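Local coordinates for HutD family protein (Pseudomonas aeruginosa, PDB 1YLL) that is of unknown biochemical function but belongs to the HutD family of the cupin clan, and so may act in histidine utilisation, at residues L6-R10 against R160-A164; W19-G24 against A47-E51; A59-I65 against A90-D96; G70-R74 against L104-I108; A146-V151 against P187-C191. One frame throughout, in Å; residues are numbered along the deposited sequence. Where two conformers were deposited one is given.

In the fold
The five contacts fall into two groups of the all-beta chain. Contacts 2, 3 and 4 lie among strands 17-18 to 108-115, contacts 1 and 5 among strand 6-9 and the strands from 141-146 onward, consistent with two cupin-like halves. Within each group contacts touch: Val49 N lies 3.0 Å from Ile108 O (contacts 2 and 4), and Leu163 N 2.8 Å from Val151 O (contacts 1 and 5). Contact 3 is regular antiparallel pairing with an aromatic centre; contacts 2 and 5 join a loop to a strand, and contact 4 sets loop against loop. Contacts 2 to 5 are partly buried; contact 1, at the surface, joins two edge strands through arginines, waters and Ile8.

Contact 1: residues L6-R10 against R160-A164; sequences LRILR and RGQLA
The guanidinium of Arg10 turns an edge to Gln162: NH2 donates in its own plane to Gln162 O at 2.9 Å, with an N-H...O angle of 163°. Water 2, also at that group's edge, accepts from Arg10 NH1 and from Gln162 N (2.8 Å to the latter), adding a solvent-mediated tie. One face is occupied by Ile8 CG2, 3.4 Å above the plane and over its centre. Arg160 is used differently. Leu6 CG stands over a face of its guanidinium and Leu6 CB lies 3.7 Å from Arg160 NH2, while water 1 at the edge accepts from that NH2 and returns a weak bond to Leu6 O. Between these polar ends, Ile8 extends fully (chi2 -179°), bringing CD1 to 3.7 Å from Gly161 CA and 3.8 Å from Leu163 CD1. The strand axes run 15° apart in direction but 8.1 Å from each other, a spacing bridged by side chains and water. Arg10 NH2 also has a salt bridge to Asp167, which accepts from Ala164 N. Strand 6-9, flanked by 168-171, is an outermost strand of its five-stranded sheet; strand 158-163, beside 151-155, is an outermost strand of a four-stranded one, so the contact joins two sheet margins.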
# COMPACT_ATOMS: atom_id res chain seq x y z
N LEU D 6 -16.12 -0.47 -4.12
CA LEU D 6 -15.21 0.66 -4.19
C LEU D 6 -14.85 1.06 -5.62
O LEU D 6 -14.35 0.25 -6.39
CB LEU D 6 -13.94 0.33 -3.40
CG LEU D 6 -12.99 1.50 -3.17
CD1 LEU D 6 -12.13 1.75 -4.40
CD2 LEU D 6 -13.83 2.73 -2.81
N ARG D 7 -15.09 2.32 -5.97
CA ARG D 7 -14.80 2.80 -7.31
C ARG D 7 -14.25 4.21 -7.23
O ARG D 7 -14.58 4.97 -6.32
CB ARG D 7 -16.08 2.81 -8.16
CG ARG D 7 -16.75 1.46 -8.35
CD ARG D 7 -15.96 0.55 -9.28
NE ARG D 7 -16.72 -0.62 -9.71
CZ ARG D 7 -17.20 -1.55 -8.89
NH1 ARG D 7 -17.00 -1.46 -7.59
NH2 ARG D 7 -17.89 -2.57 -9.38
N ILE D 8 -13.38 4.56 -8.17
CA ILE D 8 -12.85 5.91 -8.20
C ILE D 8 -13.53 6.57 -9.37
O ILE D 8 -13.43 6.11 -10.52
CB ILE D 8 -11.33 5.93 -8.34
CG1 ILE D 8 -10.69 5.33 -7.08
CG2 ILE D 8 -10.84 7.37 -8.50
CD1 ILE D 8 -9.18 5.32 -7.08
N LEU D 9 -14.27 7.64 -9.07
CA LEU D 9 -15.01 8.37 -10.09
C LEU D 9 -14.08 9.41 -10.70
O LEU D 9 -13.38 10.10 -9.99
CB LEU D 9 -16.26 9.04 -9.47
CG LEU D 9 -17.12 8.01 -8.71
CD1 LEU D 9 -18.23 8.71 -7.94
CD2 LEU D 9 -17.68 6.97 -9.70
N ARG D 10 -14.05 9.48 -12.03
CA ARG D 10 -13.18 10.42 -12.68
C ARG D 10 -13.88 11.69 -13.13
O ARG D 10 -14.91 11.65 -13.79
CB ARG D 10 -12.49 9.74 -13.87
CG ARG D 10 -11.82 8.44 -13.45
CD ARG D 10 -10.58 8.69 -12.60
NE ARG D 10 -10.01 7.43 -12.12
CZ ARG D 10 -8.97 7.35 -11.29
NH1 ARG D 10 -8.53 6.16 -10.92
NH2 ARG D 10 -8.35 8.44 -10.86
N ARG D 160 -5.53 1.28 -3.22
CA ARG D 160 -6.77 1.16 -3.96
C ARG D 160 -6.88 2.12 -5.12
O ARG D 160 -7.94 2.23 -5.74
CB ARG D 160 -7.98 1.36 -3.04
CG ARG D 160 -8.04 0.36 -1.89
CD ARG D 160 -7.98 -1.05 -2.44
NE ARG D 160 -9.15 -1.34 -3.25
CZ ARG D 160 -10.22 -2.00 -2.80
NH1 ARG D 160 -10.24 -2.44 -1.56
NH2 ARG D 160 -11.25 -2.20 -3.60
N GLY D 161 -5.81 2.85 -5.40
CA GLY D 161 -5.88 3.79 -6.50
C GLY D 161 -5.32 5.16 -6.20
O GLY D 161 -4.84 5.44 -5.09
N GLN D 162 -5.38 6.02 -7.21
CA GLN D 162 -4.87 7.37 -7.11
C GLN D 162 -5.85 8.32 -7.73
O GLN D 162 -6.49 8.00 -8.74
CB GLN D 162 -3.56 7.50 -7.86
CG GLN D 162 -2.34 7.06 -7.09
CD GLN D 162 -1.10 7.08 -7.95
OE1 GLN D 162 -0.92 6.23 -8.83
NE2 GLN D 162 -0.24 8.07 -7.73
N LEU D 163 -5.93 9.50 -7.14
CA LEU D 163 -6.85 10.51 -7.63
C LEU D 163 -6.17 11.72 -8.28
O LEU D 163 -5.24 12.30 -7.73
CB LEU D 163 -7.73 11.00 -6.46
CG LEU D 163 -8.92 10.20 -5.88
CD1 LEU D 163 -8.57 8.78 -5.55
CD2 LEU D 163 -9.38 10.93 -4.62
N ALA D 164 -6.69 12.10 -9.45
CA ALA D 164 -6.22 13.30 -10.13
C ALA D 164 -7.14 14.41 -9.60
O ALA D 164 -8.09 14.13 -8.83
CB ALA D 164 -6.38 13.15 -11.65
O HOH W 1 -11.97 -2.16 -6.31
O HOH W 2 -6.05 4.76 -9.58

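Contact 2: residues W19-G24 against A47-E51; sequences WKNGAG and ADVGE
Gly24 and Val49 make an antiparallel non-hydrogen-bonded beta pair, CA to CA 4.4 Å, where strand 24-31 begins alongside the end of strand 42-49 in the six-stranded sheet of a cupin-clan protein. The loop entering this pair contains a type I beta turn from Trp19 to Gly22, closed by Gly22 N donating to Trp19 O. A further backbone bond, from Trp19 N to Gly24 O, ties the loop's two ends together. The backbones fit closely at the pair: Gly24 CA approaches Asp48 O to 3.1 Å, and the glycine brings no side chain into that space. Trp19 closes one side. With CG anti to the carbonyl carbon (chi1 -60°), its indole swings toward strand 42-49 and lays one face under two backbone groups, Gly24 C and Asp48 O, the latter 3.6 Å above the plane and offset toward the rim. Ala47 CB meets the same ring at its edge, 4.1 Å from Trp19 CZ2, while Val49 CG2 comes obliquely to within 3.8 Å of Trp19 CH2. The indole's rotation is fixed further by NE1, which hydrogen-bonds to Thr26 OG1. Asp48 directs its carboxylate elsewhere, to a salt bridge with Arg109. At the solvent end the strand breaks into a loop, and Ala23 O receives two donors from it. Gly50 N donates to Ala23 O at 2.7 Å with an N-H...O angle of 152°, the donor tilted 23° from the carbonyl plane; Glu51 N adds only a weak bond, at 3.3 Å from Ala23 O.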
# COMPACT_ATOMS: atom_id res chain seq x y z
N TRP D 19 -27.80 25.26 -15.58
CA TRP D 19 -28.99 25.68 -14.83
C TRP D 19 -29.92 26.42 -15.80
O TRP D 19 -29.47 27.19 -16.63
CB TRP D 19 -28.60 26.66 -13.74
CG TRP D 19 -27.66 26.14 -12.73
CD1 TRP D 19 -27.26 24.85 -12.53
CD2 TRP D 19 -27.01 26.93 -11.72
NE1 TRP D 19 -26.40 24.79 -11.46
CE2 TRP D 19 -26.23 26.04 -10.95
CE3 TRP D 19 -27.02 28.29 -11.40
CZ2 TRP D 19 -25.46 26.49 -9.86
CZ3 TRP D 19 -26.25 28.73 -10.33
CH2 TRP D 19 -25.48 27.83 -9.57
N LYS D 20 -31.22 26.18 -15.67
CA LYS D 20 -32.20 26.82 -16.55
C LYS D 20 -32.17 28.35 -16.56
O LYS D 20 -32.71 28.98 -17.47
CB LYS D 20 -33.61 26.34 -16.18
CG LYS D 20 -33.76 24.83 -16.31
CD LYS D 20 -35.06 24.33 -15.72
CE LYS D 20 -35.00 22.82 -15.47
NZ LYS D 20 -34.59 22.04 -16.69
N ASN D 21 -31.52 28.95 -15.56
CA ASN D 21 -31.42 30.41 -15.47
C ASN D 21 -30.12 30.93 -16.06
O ASN D 21 -29.88 32.14 -16.09
CB ASN D 21 -31.51 30.84 -14.02
CG ASN D 21 -30.43 30.21 -13.20
OD1 ASN D 21 -29.24 30.47 -13.41
ND2 ASN D 21 -30.82 29.37 -12.25
N GLY D 22 -29.26 30.01 -16.49
CA GLY D 22 -27.99 30.39 -17.10
C GLY D 22 -26.93 30.98 -16.19
O GLY D 22 -25.87 31.42 -16.66
N ALA D 23 -27.18 31.00 -14.89
CA ALA D 23 -26.23 31.56 -13.97
C ALA D 23 -25.18 30.53 -13.56
O ALA D 23 -24.25 30.85 -12.82
CB ALA D 23 -26.96 32.11 -12.72
N GLY D 24 -25.32 29.30 -14.06
CA GLY D 24 -24.36 28.27 -13.69
C GLY D 24 -24.65 26.87 -14.21
O GLY D 24 -25.48 26.66 -15.09
N ALA D 47 -20.49 22.57 -8.64
CA ALA D 47 -21.30 23.48 -9.45
C ALA D 47 -20.44 24.65 -9.87
O ALA D 47 -19.43 24.97 -9.23
CB ALA D 47 -22.52 23.97 -8.67
N ASP D 48 -20.80 25.23 -11.02
CA ASP D 48 -20.14 26.42 -11.52
C ASP D 48 -21.16 27.49 -11.29
O ASP D 48 -22.34 27.32 -11.61
CB ASP D 48 -19.84 26.30 -13.01
CG ASP D 48 -18.63 25.45 -13.28
OD1 ASP D 48 -18.31 24.62 -12.41
OD2 ASP D 48 -18.01 25.59 -14.36
N VAL D 49 -20.75 28.60 -10.69
CA VAL D 49 -21.69 29.67 -10.44
C VAL D 49 -21.05 30.83 -11.16
O VAL D 49 -20.00 31.31 -10.74
CB VAL D 49 -21.80 29.98 -8.95
CG1 VAL D 49 -22.88 31.01 -8.72
CG2 VAL D 49 -22.09 28.70 -8.18
N GLY D 50 -21.68 31.24 -12.25
CA GLY D 50 -21.14 32.31 -13.08
C GLY D 50 -21.66 33.69 -12.79
O GLY D 50 -21.03 34.68 -13.20
N GLU D 51 -22.79 33.75 -12.10
CA GLU D 51 -23.41 35.02 -11.73
C GLU D 51 -24.07 34.94 -10.36
O GLU D 51 -24.52 33.87 -9.95
CB GLU D 51 -24.49 35.37 -12.72
CG GLU D 51 -24.02 35.71 -14.10
CD GLU D 51 -25.17 36.15 -14.96
OE1 GLU D 51 -26.05 35.30 -15.24
OE2 GLU D 51 -25.21 37.34 -15.34

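Contact 3: residues A59-I65 against A90-D96; sequences AGYQRII and AFAFSGD
The Phe93 ring is the apolar centre, with Arg63 over one face and Ile65 at its edge. Its chi1 of 66° places CG between the backbone N and the carbonyl carbon, folding the ring over the neighbouring strand. Arg63 CB sits over the ring face in a CH-pi contact, 4.0 Å from the centroid and 13° off the normal, and the rest of the arginine runs alongside. Its guanidinium, tilted 40° to the ring, has Phe93 CZ 3.5 Å above one face. Ile65 CG2 meets the ring's edge, 3.7 Å from Phe93 CE2. On the opposite sheet face Ile64 CG2 touches Ala90 CB at 4.0 Å, and Leu177 of the third subunit packs on Ile64 and Ala92. Hydrogen-bonded pairs Arg63-Phe93 and Ile65-Phe91 join strand 62-69 to 91-94, an outermost strand of the six-stranded antiparallel sheet. Gly95 N donates to Tyr61 O at 2.8 Å. At the polar margin Gly60 N reaches Asp96 OD1 (2.9 Å) from above the carboxylate plane, while Ser94 OG accepts from Asp96 N in an ST turn. The arginine thus serves twice: CB covers the ring face, while the guanidinium, reaching past the rim, donates through NH2 to Asn112 OD1, so that buried NH2 is satisfied.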
# COMPACT_ATOMS: atom_id res chain seq x y z
N ALA D 59 -35.94 21.24 -0.82
CA ALA D 59 -36.82 21.08 0.32
C ALA D 59 -36.58 19.80 1.10
O ALA D 59 -36.55 18.71 0.52
CB ALA D 59 -38.27 21.11 -0.16
N GLY D 60 -36.44 19.96 2.41
CA GLY D 60 -36.25 18.81 3.29
C GLY D 60 -34.82 18.31 3.44
O GLY D 60 -34.55 17.48 4.31
N TYR D 61 -33.91 18.84 2.62
CA TYR D 61 -32.51 18.42 2.67
C TYR D 61 -31.61 19.36 3.42
O TYR D 61 -31.88 20.56 3.52
CB TYR D 61 -31.93 18.32 1.26
CG TYR D 61 -32.49 17.23 0.40
CD1 TYR D 61 -33.54 17.49 -0.49
CD2 TYR D 61 -31.96 15.94 0.44
CE1 TYR D 61 -34.03 16.48 -1.34
CE2 TYR D 61 -32.43 14.93 -0.39
CZ TYR D 61 -33.47 15.19 -1.29
OH TYR D 61 -33.88 14.23 -2.18
N GLN D 62 -30.52 18.79 3.97
CA GLN D 62 -29.46 19.56 4.64
C GLN D 62 -28.39 19.76 3.56
O GLN D 62 -28.11 18.86 2.79
CB GLN D 62 -28.84 18.74 5.78
CG GLN D 62 -27.60 19.38 6.38
CD GLN D 62 -27.94 20.69 7.06
OE1 GLN D 62 -27.35 21.74 6.77
NE2 GLN D 62 -28.88 20.62 7.97
N ARG D 63 -27.81 20.93 3.51
CA ARG D 63 -26.77 21.20 2.52
C ARG D 63 -25.49 21.64 3.20
O ARG D 63 -25.50 22.29 4.25
CB ARG D 63 -27.22 22.32 1.56
CG ARG D 63 -28.48 22.01 0.74
CD ARG D 63 -28.66 23.02 -0.41
NE ARG D 63 -27.50 23.04 -1.31
CZ ARG D 63 -27.46 23.70 -2.46
NH1 ARG D 63 -28.51 24.39 -2.86
NH2 ARG D 63 -26.36 23.65 -3.23
N ILE D 64 -24.36 21.26 2.60
CA ILE D 64 -23.07 21.75 3.08
C ILE D 64 -22.37 22.13 1.77
O ILE D 64 -22.18 21.29 0.89
CB ILE D 64 -22.23 20.69 3.79
CG1 ILE D 64 -23.04 20.07 4.95
CG2 ILE D 64 -20.97 21.35 4.35
CD1 ILE D 64 -22.16 19.16 5.85
N ILE D 65 -21.96 23.39 1.65
CA ILE D 65 -21.31 23.83 0.43
C ILE D 65 -19.93 24.37 0.75
O ILE D 65 -19.70 24.90 1.83
CB ILE D 65 -22.16 24.97 -0.22
CG1 ILE D 65 -21.61 25.34 -1.59
CG2 ILE D 65 -22.19 26.18 0.72
CD1 ILE D 65 -22.67 25.96 -2.45
N ALA D 90 -16.19 25.12 4.53
CA ALA D 90 -17.52 24.52 4.45
C ALA D 90 -18.56 25.33 5.20
O ALA D 90 -18.29 25.83 6.28
CB ALA D 90 -17.47 23.10 4.98
N PHE D 91 -19.75 25.40 4.63
CA PHE D 91 -20.85 26.16 5.19
C PHE D 91 -22.14 25.33 5.07
O PHE D 91 -22.51 24.89 3.99
CB PHE D 91 -20.96 27.46 4.40
CG PHE D 91 -22.07 28.37 4.87
CD1 PHE D 91 -21.89 29.18 5.98
CD2 PHE D 91 -23.27 28.42 4.18
CE1 PHE D 91 -22.93 30.03 6.40
CE2 PHE D 91 -24.30 29.26 4.59
CZ PHE D 91 -24.12 30.07 5.71
N ALA D 92 -22.82 25.13 6.19
CA ALA D 92 -24.05 24.34 6.20
C ALA D 92 -25.29 25.22 6.25
O ALA D 92 -25.29 26.24 6.95
CB ALA D 92 -24.06 23.39 7.43
N PHE D 93 -26.31 24.82 5.50
CA PHE D 93 -27.59 25.55 5.50
C PHE D 93 -28.68 24.61 5.07
O PHE D 93 -28.44 23.54 4.49
CB PHE D 93 -27.51 26.81 4.62
CG PHE D 93 -27.33 26.55 3.15
CD1 PHE D 93 -28.41 26.54 2.26
CD2 PHE D 93 -26.04 26.30 2.63
CE1 PHE D 93 -28.22 26.30 0.88
CE2 PHE D 93 -25.85 26.07 1.28
CZ PHE D 93 -26.93 26.07 0.40
N SER D 94 -29.91 24.97 5.42
CA SER D 94 -31.04 24.16 5.07
C SER D 94 -31.53 24.39 3.65
O SER D 94 -31.56 25.52 3.17
CB SER D 94 -32.18 24.47 6.05
OG SER D 94 -33.37 23.84 5.63
N GLY D 95 -31.93 23.30 2.99
CA GLY D 95 -32.49 23.37 1.66
C GLY D 95 -33.87 24.02 1.70
O GLY D 95 -34.44 24.32 0.65
N ASP D 96 -34.41 24.20 2.90
CA ASP D 96 -35.72 24.86 3.06
C ASP D 96 -35.55 26.38 3.17
O ASP D 96 -36.55 27.14 3.10
CB ASP D 96 -36.44 24.38 4.33
CG ASP D 96 -36.91 22.96 4.23
OD1 ASP D 96 -37.50 22.57 3.20
OD2 ASP D 96 -36.74 22.21 5.22
O HOH W 3 -34.00 20.45 6.29

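Contact 4: residues G70-R74 against L104-I108; sequences GGGMR and LDGAI
Ile108 points its CB at the triple-glycine segment 70-72, and its two branches part from there. CG2 comes down on the backbone, 3.6 Å from both Gly72 N and Gly72 O, and close to Gly70 CA as well. CG1 takes the position between the backbone N and the carbonyl carbon (chi1 57°), carrying CD1 the other way, to 3.7 Å from Met73 SE, the selenium of a selenomethionine, and 3.8 Å from Met73 CB. The two side chains cross at about a right angle, so the isoleucine tip spans the Met73 side chain from CB to SE. Leu104 approaches the same backbone from elsewhere in the loop, with CG 3.7 Å from Met73 N. Its own N donates to Gly72 O at 3.1 Å; the N-H...O angle is a straight 173°, but the donor stands 40° out of the carbonyl plane. Water 5 gives Gly72 O a second donor at 2.7 Å and also binds Asp105 N and Gly106 O. Water 4 links Gly71 N with Asp105 O and Ala107 O, so two solvent molecules bridge the facing loops. Met73 opens strand 73-77, paired with 99-103, and packs on Ile65, Val67 and Cys101; Ile108 starts strand 108-115 and touches Val67 and Leu103. The contact therefore sits where the four-stranded sheet of 73-77 and 99-103 meets the six-stranded sheet of 62-69 and 108-115.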
# COMPACT_ATOMS: atom_id res chain seq x y z
N GLY D 70 -11.93 30.24 -7.30
CA GLY D 70 -12.52 31.55 -7.44
C GLY D 70 -12.36 32.41 -6.21
O GLY D 70 -11.96 31.95 -5.14
N GLY D 71 -12.73 33.67 -6.35
CA GLY D 71 -12.60 34.61 -5.26
C GLY D 71 -13.45 34.29 -4.05
O GLY D 71 -13.07 34.62 -2.93
N GLY D 72 -14.59 33.64 -4.25
CA GLY D 72 -15.44 33.34 -3.12
C GLY D 72 -16.84 33.88 -3.31
O GLY D 72 -17.18 34.46 -4.35
N MSE D 73 -17.65 33.72 -2.26
CA MSE D 73 -19.05 34.12 -2.30
C MSE D 73 -19.56 34.46 -0.91
O MSE D 73 -18.92 34.21 0.10
CB MSE D 73 -19.90 32.96 -2.85
CG MSE D 73 -19.85 31.73 -1.98
SE MSE D 73 -20.95 30.23 -2.64
CE MSE D 73 -20.48 28.95 -1.26
N ARG D 74 -20.71 35.09 -0.88
CA ARG D 74 -21.35 35.42 0.38
C ARG D 74 -22.78 34.91 0.21
O ARG D 74 -23.43 35.26 -0.77
CB ARG D 74 -21.38 36.95 0.61
CG ARG D 74 -22.24 37.34 1.82
CD ARG D 74 -22.35 38.86 2.02
NE ARG D 74 -23.29 39.53 1.11
CZ ARG D 74 -22.95 40.44 0.20
NH1 ARG D 74 -21.68 40.80 0.06
NH2 ARG D 74 -23.88 41.00 -0.57
N LEU D 104 -18.21 37.30 -4.89
CA LEU D 104 -17.35 38.39 -4.43
C LEU D 104 -16.61 39.04 -5.58
O LEU D 104 -16.63 40.27 -5.75
CB LEU D 104 -16.38 37.90 -3.37
CG LEU D 104 -17.04 37.40 -2.07
CD1 LEU D 104 -15.92 36.96 -1.10
CD2 LEU D 104 -17.91 38.51 -1.43
N ASP D 105 -15.96 38.22 -6.40
CA ASP D 105 -15.20 38.74 -7.53
C ASP D 105 -15.11 37.71 -8.65
O ASP D 105 -14.10 37.01 -8.78
CB ASP D 105 -13.80 39.14 -7.07
CG ASP D 105 -13.17 40.22 -7.95
OD1 ASP D 105 -13.57 40.33 -9.14
OD2 ASP D 105 -12.28 40.95 -7.45
N GLY D 106 -16.16 37.61 -9.44
CA GLY D 106 -16.14 36.67 -10.55
C GLY D 106 -16.64 35.27 -10.24
O GLY D 106 -16.88 34.92 -9.09
N ALA D 107 -16.77 34.49 -11.31
CA ALA D 107 -17.25 33.11 -11.23
C ALA D 107 -16.48 32.25 -10.23
O ALA D 107 -15.31 32.50 -9.92
CB ALA D 107 -17.18 32.48 -12.64
N ILE D 108 -17.16 31.22 -9.71
CA ILE D 108 -16.51 30.29 -8.80
C ILE D 108 -17.00 28.89 -9.15
O ILE D 108 -17.88 28.71 -9.97
CB ILE D 108 -16.90 30.53 -7.29
CG1 ILE D 108 -18.41 30.44 -7.12
CG2 ILE D 108 -16.41 31.91 -6.80
CD1 ILE D 108 -18.81 30.55 -5.64
O HOH W 4 -13.67 34.48 -9.24
O HOH W 5 -15.98 35.38 -6.64

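Contact 5: residues A146-V151 against P187-C191; sequences AQQDGV and PAWVC
Val151 and Val190 meet through methyl groups, Val151 CG2 lying 3.6 Å from Val190 CG1 and equally close, at 3.6 Å, to Ala188 CB. Val151 CG1 is anti to the backbone N (chi1 179°), which leaves CG2 beside that N to wedge between the two residues of strand 187-197. Ala146 joins from the start of the loop, its CB 4.4 Å from Val190 CG1, and these two residues form an antiparallel non-hydrogen-bonded pair. Just beyond, Gln147 N donates to Trp189 O at 2.9 Å with an N-H...O angle of 151°, a backbone bond tying the loop to the strand. Gln148 then lies along the strand: its CB is 3.9 Å from Ala188 CB, and its amide lies alongside Trp189, the amide and ring planes 43° apart. Gln147 runs beside the same tryptophan in the same direction. Arg88 engages both of these: its NH1 hydrogen-bonds to Gln147 OE1 and its guanidinium makes a cation-pi interaction with the Trp189 ring, consistent with a role in holding them. Leu182 of strand 178-184 backs the two valines, and Ala188 has a backbone bond with Val129 of strand 120-129. Gly150 and Val151 both face Leu163, a beta bulge, and the positive phi of Gly150 makes it the G1 type. The loop carries the chain from strand 141-146 of one sheet to 151-155 of another, a sheet-to-sheet passage consistent with the beta-barrel of the cupin fold.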
# COMPACT_ATOMS: atom_id res chain seq x y z
N ALA D 146 -10.81 14.69 -4.25
CA ALA D 146 -9.50 15.34 -4.28
C ALA D 146 -9.61 16.67 -4.99
O ALA D 146 -10.01 16.70 -6.15
CB ALA D 146 -8.49 14.44 -5.04
N GLN D 147 -9.27 17.77 -4.33
CA GLN D 147 -9.33 19.06 -5.03
C GLN D 147 -8.05 19.18 -5.88
O GLN D 147 -8.07 19.65 -7.02
CB GLN D 147 -9.40 20.22 -4.07
CG GLN D 147 -9.45 21.51 -4.84
CD GLN D 147 -9.36 22.72 -3.98
OE1 GLN D 147 -8.90 22.66 -2.84
NE2 GLN D 147 -9.79 23.85 -4.52
N GLN D 148 -6.95 18.75 -5.30
CA GLN D 148 -5.66 18.81 -6.00
C GLN D 148 -5.19 17.40 -6.38
O GLN D 148 -5.62 16.41 -5.80
CB GLN D 148 -4.67 19.56 -5.13
CG GLN D 148 -5.13 21.00 -4.93
CD GLN D 148 -4.51 21.71 -3.76
OE1 GLN D 148 -4.25 22.92 -3.82
NE2 GLN D 148 -4.28 20.98 -2.69
N ASP D 149 -4.33 17.31 -7.39
CA ASP D 149 -3.85 16.03 -7.89
C ASP D 149 -2.82 15.30 -7.03
O ASP D 149 -2.13 15.91 -6.21
CB ASP D 149 -3.26 16.23 -9.29
CG ASP D 149 -3.18 14.94 -10.09
OD1 ASP D 149 -2.79 13.91 -9.52
OD2 ASP D 149 -3.53 14.95 -11.28
N GLY D 150 -2.73 14.00 -7.22
CA GLY D 150 -1.71 13.21 -6.56
C GLY D 150 -2.00 12.43 -5.30
O GLY D 150 -1.05 11.94 -4.67
N VAL D 151 -3.26 12.29 -4.92
CA VAL D 151 -3.55 11.56 -3.69
C VAL D 151 -3.77 10.08 -3.88
O VAL D 151 -4.69 9.65 -4.59
CB VAL D 151 -4.77 12.14 -2.96
CG1 VAL D 151 -5.06 11.33 -1.69
CG2 VAL D 151 -4.50 13.60 -2.58
N PRO D 187 1.67 18.49 -1.41
CA PRO D 187 0.48 18.63 -0.56
C PRO D 187 -0.79 18.78 -1.37
O PRO D 187 -0.85 19.54 -2.35
CB PRO D 187 0.80 19.86 0.26
CG PRO D 187 2.28 19.66 0.51
CD PRO D 187 2.79 19.27 -0.87
N ALA D 188 -1.83 18.07 -0.95
CA ALA D 188 -3.07 18.12 -1.70
C ALA D 188 -4.23 18.10 -0.74
O ALA D 188 -4.24 17.35 0.24
CB ALA D 188 -3.16 16.95 -2.65
N TRP D 189 -5.18 18.98 -1.03
CA TRP D 189 -6.39 19.09 -0.23
C TRP D 189 -7.40 18.09 -0.73
O TRP D 189 -7.58 17.94 -1.94
CB TRP D 189 -6.96 20.50 -0.38
CG TRP D 189 -6.33 21.53 0.51
CD1 TRP D 189 -5.39 22.48 0.15
CD2 TRP D 189 -6.59 21.73 1.89
NE1 TRP D 189 -5.06 23.25 1.23
CE2 TRP D 189 -5.78 22.82 2.32
CE3 TRP D 189 -7.43 21.09 2.83
CZ2 TRP D 189 -5.79 23.28 3.63
CZ3 TRP D 189 -7.43 21.55 4.13
CH2 TRP D 189 -6.61 22.64 4.53
N VAL D 190 -8.06 17.43 0.21
CA VAL D 190 -9.13 16.46 -0.09
C VAL D 190 -10.30 16.76 0.83
O VAL D 190 -10.13 17.41 1.85
CB VAL D 190 -8.68 14.97 0.15
CG1 VAL D 190 -7.48 14.62 -0.75
CG2 VAL D 190 -8.28 14.76 1.56
N CYS D 191 -11.50 16.31 0.44
CA CYS D 191 -12.65 16.49 1.31
C CYS D 191 -13.19 15.10 1.56
O CYS D 191 -13.56 14.37 0.61
CB CYS D 191 -13.69 17.36 0.64
SG CYS D 191 -15.02 17.82 1.84